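Local structure of hypothetic aldehyde deformylating oxygenase (Sulfolobus tokodaii, 5V4T) at residues Q10-H22 with I176-G188. The protein binds iron in a ferritin-like helical fold and probably acts as an oxidoreductase, with aldehyde deformylating oxygenase activity. Residues are numbered along the deposited sequence; the frame is centred on the assembly and turned at random.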
loop_
_atom_site.group_PDB
_atom_site.type_symbol
_atom_site.label_atom_id
_atom_site.label_comp_id
_atom_site.label_asym_id
_atom_site.label_seq_id
_atom_site.Cartn_x
_atom_site.Cartn_y
_atom_site.Cartn_z
ATOM N N GLN A 10 -12.137 -21.056 0.088
ATOM C CA GLN A 10 -11.522 -20.589 -1.115
ATOM C C GLN A 10 -11.734 -19.102 -1.391
ATOM O O GLN A 10 -10.804 -18.423 -1.775
ATOM C CB GLN A 10 -12.039 -21.426 -2.290
ATOM C CG GLN A 10 -11.348 -21.027 -3.563
ATOM C CD GLN A 10 -11.814 -21.872 -4.718
ATOM O OE1 GLN A 10 -11.535 -23.062 -4.760
ATOM N NE2 GLN A 10 -12.547 -21.275 -5.635
ATOM N N GLU A 11 -12.941 -18.601 -1.233
ATOM C CA GLU A 11 -13.211 -17.155 -1.494
ATOM C C GLU A 11 -12.398 -16.224 -0.570
ATOM O O GLU A 11 -11.991 -15.112 -0.939
ATOM C CB GLU A 11 -14.707 -16.857 -1.302
ATOM C CG GLU A 11 -15.613 -17.267 -2.458
ATOM C CD GLU A 11 -17.029 -16.647 -2.355
ATOM O OE1 GLU A 11 -17.561 -16.478 -1.229
ATOM O OE2 GLU A 11 -17.621 -16.311 -3.405
ATOM N N ILE A 12 -12.147 -16.738 0.622
ATOM C CA ILE A 12 -11.333 -16.010 1.623
ATOM C C ILE A 12 -9.888 -16.026 1.195
ATOM O O ILE A 12 -9.220 -15.000 1.128
ATOM C CB ILE A 12 -11.495 -16.642 2.976
ATOM C CG1 ILE A 12 -12.968 -16.629 3.402
ATOM C CG2 ILE A 12 -10.588 -15.908 3.978
ATOM C CD1 ILE A 12 -13.556 -15.259 3.601
ATOM N N ARG A 13 -9.359 -17.187 0.819
ATOM C CA ARG A 13 -8.032 -17.205 0.233
ATOM C C ARG A 13 -7.886 -16.334 -0.995
ATOM O O ARG A 13 -6.846 -15.652 -1.166
ATOM C CB ARG A 13 -7.559 -18.624 -0.095
ATOM C CG ARG A 13 -7.264 -19.473 1.113
ATOM C CD ARG A 13 -6.732 -20.850 0.714
ATOM N NE ARG A 13 -7.877 -21.710 0.584
ATOM C CZ ARG A 13 -8.248 -22.338 -0.528
ATOM N NH1 ARG A 13 -7.550 -22.239 -1.641
ATOM N NH2 ARG A 13 -9.331 -23.091 -0.485
ATOM N N GLU A 14 -8.895 -16.339 -1.881
ATOM C CA GLU A 14 -8.815 -15.520 -3.075
ATOM C C GLU A 14 -8.737 -14.036 -2.762
ATOM O O GLU A 14 -7.998 -13.289 -3.409
ATOM C CB GLU A 14 -10.018 -15.741 -3.995
ATOM C CG GLU A 14 -9.792 -17.052 -4.757
ATOM C CD GLU A 14 -11.011 -17.510 -5.543
ATOM O OE1 GLU A 14 -12.089 -16.867 -5.458
ATOM O OE2 GLU A 14 -10.862 -18.557 -6.209
ATOM N N GLY A 15 -9.516 -13.639 -1.768
ATOM C CA GLY A 15 -9.535 -12.244 -1.350
ATOM C C GLY A 15 -8.238 -11.814 -0.695
ATOM O O GLY A 15 -7.736 -10.679 -0.919
ATOM N N ILE A 16 -7.699 -12.676 0.136
ATOM C CA ILE A 16 -6.420 -12.398 0.768
ATOM C C ILE A 16 -5.309 -12.289 -0.252
ATOM O O ILE A 16 -4.447 -11.404 -0.197
ATOM C CB ILE A 16 -6.081 -13.472 1.846
ATOM C CG1 ILE A 16 -7.098 -13.385 2.998
ATOM C CG2 ILE A 16 -4.603 -13.406 2.251
ATOM C CD1 ILE A 16 -6.926 -14.409 4.080
ATOM N N LYS A 17 -5.286 -13.220 -1.214
ATOM C CA LYS A 17 -4.307 -13.130 -2.246
ATOM C C LYS A 17 -4.473 -11.889 -3.077
ATOM O O LYS A 17 -3.487 -11.302 -3.516
ATOM C CB LYS A 17 -4.373 -14.355 -3.180
ATOM C CG LYS A 17 -3.794 -15.595 -2.552
ATOM C CD LYS A 17 -3.874 -16.747 -3.559
ATOM C CE LYS A 17 -2.864 -16.564 -4.672
ATOM N NZ LYS A 17 -2.945 -17.708 -5.647
ATOM N N TYR A 18 -5.709 -11.494 -3.341
ATOM C CA TYR A 18 -5.939 -10.310 -4.188
ATOM C C TYR A 18 -5.396 -9.039 -3.547
ATOM O O TYR A 18 -4.635 -8.272 -4.171
ATOM C CB TYR A 18 -7.384 -10.134 -4.454
ATOM C CG TYR A 18 -7.757 -8.894 -5.234
ATOM C CD1 TYR A 18 -7.486 -8.805 -6.607
ATOM C CD2 TYR A 18 -8.293 -7.778 -4.602
ATOM C CE1 TYR A 18 -7.848 -7.682 -7.314
ATOM C CE2 TYR A 18 -8.664 -6.644 -5.330
ATOM C CZ TYR A 18 -8.404 -6.622 -6.703
ATOM O OH TYR A 18 -8.715 -5.494 -7.457
ATOM N N LEU A 19 -5.695 -8.924 -2.269
ATOM C CA LEU A 19 -5.197 -7.772 -1.515
ATOM C C LEU A 19 -3.695 -7.832 -1.323
ATOM O O LEU A 19 -3.010 -6.835 -1.414
ATOM C CB LEU A 19 -5.905 -7.625 -0.173
ATOM C CG LEU A 19 -7.337 -7.168 -0.296
ATOM C CD1 LEU A 19 -8.002 -7.384 1.045
ATOM C CD2 LEU A 19 -7.449 -5.715 -0.785
ATOM N N SER A 20 -3.140 -9.004 -1.030
ATOM C CA SER A 20 -1.715 -9.160 -0.874
ATOM C C SER A 20 -0.962 -8.762 -2.149
ATOM O O SER A 20 0.129 -8.182 -2.077
ATOM C CB SER A 20 -1.331 -10.578 -0.474
ATOM O OG SER A 20 -1.926 -10.899 0.761
ATOM N N ALA A 21 -1.547 -9.060 -3.317
ATOM C CA ALA A 21 -0.884 -8.694 -4.577
ATOM C C ALA A 21 -0.747 -7.170 -4.737
ATOM O O ALA A 21 0.146 -6.700 -5.488
ATOM C CB ALA A 21 -1.692 -9.228 -5.758
ATOM N N HIS A 22 -1.576 -6.394 -4.074
ATOM C CA HIS A 22 -1.399 -4.927 -4.049
ATOM C C HIS A 22 -0.134 -4.517 -3.312
ATOM O O HIS A 22 0.462 -3.503 -3.636
ATOM C CB HIS A 22 -2.615 -4.202 -3.458
ATOM C CG HIS A 22 -3.848 -4.301 -4.302
ATOM N ND1 HIS A 22 -4.460 -5.506 -4.616
ATOM C CD2 HIS A 22 -4.658 -3.330 -4.796
ATOM C CE1 HIS A 22 -5.541 -5.263 -5.341
ATOM N NE2 HIS A 22 -5.694 -3.950 -5.440
ATOM N N ILE A 176 -9.268 2.297 -7.210
ATOM C CA ILE A 176 -8.610 1.013 -6.932
ATOM C C ILE A 176 -9.438 0.106 -6.041
ATOM O O ILE A 176 -9.532 -1.082 -6.302
ATOM C CB ILE A 176 -7.212 1.254 -6.332
ATOM C CG1 ILE A 176 -6.284 1.854 -7.353
ATOM C CG2 ILE A 176 -6.603 -0.029 -5.807
ATOM C CD1 ILE A 176 -4.992 2.432 -6.806
ATOM N N VAL A 177 -10.001 0.638 -4.959
ATOM C CA VAL A 177 -10.792 -0.168 -4.031
ATOM C C VAL A 177 -12.099 -0.587 -4.727
ATOM O O VAL A 177 -12.477 -1.750 -4.645
ATOM C CB VAL A 177 -11.053 0.578 -2.751
ATOM C CG1 VAL A 177 -12.037 -0.165 -1.858
ATOM C CG2 VAL A 177 -9.705 0.816 -2.044
ATOM N N LYS A 178 -12.736 0.327 -5.453
ATOM C CA LYS A 178 -14.004 -0.063 -6.135
ATOM C C LYS A 178 -13.812 -1.130 -7.192
ATOM O O LYS A 178 -14.683 -2.018 -7.346
ATOM C CB LYS A 178 -14.675 1.182 -6.733
ATOM C CG LYS A 178 -15.225 2.103 -5.695
ATOM C CD LYS A 178 -15.988 3.295 -6.278
ATOM C CE LYS A 178 -17.096 3.655 -5.308
ATOM N NZ LYS A 178 -17.722 4.987 -5.617
ATOM N N GLU A 179 -12.663 -1.096 -7.879
ATOM C CA GLU A 179 -12.286 -2.096 -8.849
ATOM C C GLU A 179 -12.087 -3.485 -8.250
ATOM O O GLU A 179 -12.150 -4.503 -8.975
ATOM C CB GLU A 179 -11.072 -1.606 -9.691
ATOM C CG GLU A 179 -11.433 -0.442 -10.644
ATOM C CD GLU A 179 -10.219 0.282 -11.223
ATOM O OE1 GLU A 179 -9.083 -0.206 -11.024
ATOM O OE2 GLU A 179 -10.395 1.384 -11.852
ATOM N N GLY A 180 -11.853 -3.550 -6.939
ATOM C CA GLY A 180 -11.677 -4.815 -6.226
ATOM C C GLY A 180 -12.954 -5.364 -5.620
ATOM O O GLY A 180 -12.939 -6.342 -4.880
ATOM N N LYS A 181 -14.107 -4.787 -5.984
ATOM C CA LYS A 181 -15.380 -5.146 -5.339
ATOM C C LYS A 181 -15.629 -6.645 -5.301
ATOM O O LYS A 181 -15.982 -7.201 -4.260
ATOM C CB LYS A 181 -16.529 -4.463 -6.092
ATOM C CG LYS A 181 -17.945 -4.741 -5.558
ATOM C CD LYS A 181 -18.956 -4.027 -6.451
ATOM C CE LYS A 181 -20.367 -4.592 -6.281
ATOM N NZ LYS A 181 -20.984 -4.081 -5.041
ATOM N N ASP A 182 -15.400 -7.303 -6.427
ATOM C CA ASP A 182 -15.808 -8.701 -6.515
ATOM C C ASP A 182 -14.910 -9.616 -5.669
ATOM O O ASP A 182 -15.364 -10.682 -5.253
ATOM C CB ASP A 182 -15.855 -9.157 -7.979
ATOM C CG ASP A 182 -16.996 -8.513 -8.745
ATOM O OD1 ASP A 182 -17.904 -7.992 -8.088
ATOM O OD2 ASP A 182 -16.972 -8.518 -9.988
ATOM N N LYS A 183 -13.646 -9.227 -5.461
ATOM C CA LYS A 183 -12.693 -9.980 -4.589
ATOM C C LYS A 183 -12.794 -9.641 -3.120
ATOM O O LYS A 183 -12.515 -10.483 -2.292
ATOM C CB LYS A 183 -11.248 -9.714 -5.022
ATOM C CG LYS A 183 -10.878 -10.266 -6.404
ATOM C CD LYS A 183 -11.401 -11.682 -6.621
ATOM C CE LYS A 183 -11.072 -12.193 -8.024
ATOM N NZ LYS A 183 -9.823 -12.984 -7.978
ATOM N N ILE A 184 -13.261 -8.429 -2.798
ATOM C CA ILE A 184 -13.283 -7.928 -1.410
ATOM C C ILE A 184 -14.612 -8.231 -0.710
ATOM O O ILE A 184 -14.654 -8.534 0.472
ATOM C CB ILE A 184 -12.973 -6.401 -1.369
ATOM C CG1 ILE A 184 -11.523 -6.088 -1.819
ATOM C CG2 ILE A 184 -13.248 -5.857 0.016
ATOM C CD1 ILE A 184 -11.250 -4.614 -2.099
ATOM N N GLU A 185 -15.735 -8.074 -1.428
ATOM C CA GLU A 185 -17.043 -8.343 -0.851
ATOM C C GLU A 185 -17.206 -9.742 -0.273
ATOM O O GLU A 185 -17.829 -9.890 0.763
ATOM C CB GLU A 185 -18.170 -8.052 -1.848
ATOM C CG GLU A 185 -18.371 -6.583 -2.092
ATOM C CD GLU A 185 -19.567 -6.319 -2.997
ATOM O OE1 GLU A 185 -19.836 -7.119 -3.943
ATOM O OE2 GLU A 185 -20.222 -5.298 -2.751
ATOM N N PRO A 186 -16.620 -10.763 -0.899
ATOM C CA PRO A 186 -16.695 -12.088 -0.247
ATOM C C PRO A 186 -15.996 -12.217 1.103
ATOM O O PRO A 186 -16.250 -13.165 1.857
ATOM C CB PRO A 186 -16.059 -13.015 -1.282
ATOM C CG PRO A 186 -16.337 -12.311 -2.566
ATOM C CD PRO A 186 -16.083 -10.860 -2.239
ATOM N N LEU A 187 -15.093 -11.294 1.419
ATOM C CA LEU A 187 -14.527 -11.257 2.746
ATOM C C LEU A 187 -15.471 -10.624 3.770
ATOM O O LEU A 187 -15.129 -10.572 4.942
ATOM C CB LEU A 187 -13.200 -10.509 2.741
ATOM C CG LEU A 187 -12.130 -10.919 1.720
ATOM C CD1 LEU A 187 -10.824 -10.167 1.870
ATOM C CD2 LEU A 187 -11.863 -12.394 1.780
ATOM N N GLY A 188 -16.641 -10.145 3.335
ATOM C CA GLY A 188 -17.649 -9.630 4.266
ATOM C C GLY A 188 -17.647 -8.096 4.417
ATOM O O GLY A 188 -18.416 -7.559 5.189
HETATM O O HOH W 1 -12.726 -13.186 -2.848
HETATM O O HOH W 2 -7.343 -13.709 -6.068
HETATM O O HOH W 3 -8.460 -3.454 -5.872
HETATM O O HOH W 4 -9.848 -6.158 -10.007
#
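In this ferritin-like all-helical fold, Y18 of the N-terminal helix 10-23 packs against G180 and K183, where helix 159-179 breaks and a short helical turn, 181-184, follows. The Y18 ring is gripped between two groups. CB and CG of K183 lie over one face, the two side chains crossing at about a right angle, with K183 CG 3.8 Å from the ring centroid, a CH-pi contact. H22 CE1 of the same helix lies over the opposite face, off-centre toward the rim. With CG anti to the backbone N (chi1 176°), the Y18 ring is carried on toward G180 and K183. Its OH comes within 3.3 Å of G180 CA, at the N-cap of the short helix.

L187 packs at the other end of the contact. Its CD2 sits 3.7 Å from I12 CA and also touches I12 CD1. Its CD1 meets L19 CD1 tip to tip, at 4.0 Å. G15 has no side chain, and its CA approaches K183 O at 3.6 Å. The apolar cluster continues to I121 of helix 98-128, which touches both L19 and L187.

Polar links between the segments run through water. One water donates to both E11 O and K183 O. Another joins Y18 OH, H22 NE2 and I176 O, and lies 2.6 Å from the tyrosine oxygen. A third bridges Y18 OH and E179 O. The H22 ring is fixed by ND1 donating to Y18 O at 2.8 Å, nearly in the ring plane, which turns NE2 toward its water. The H22 side chain is about 12 Å from the bound iron and is not a ligand; E57, E111, E145 and H148 are. Close apolar contact joins the helices, while water satisfies the carbonyls of I176 and E179 at the helix break.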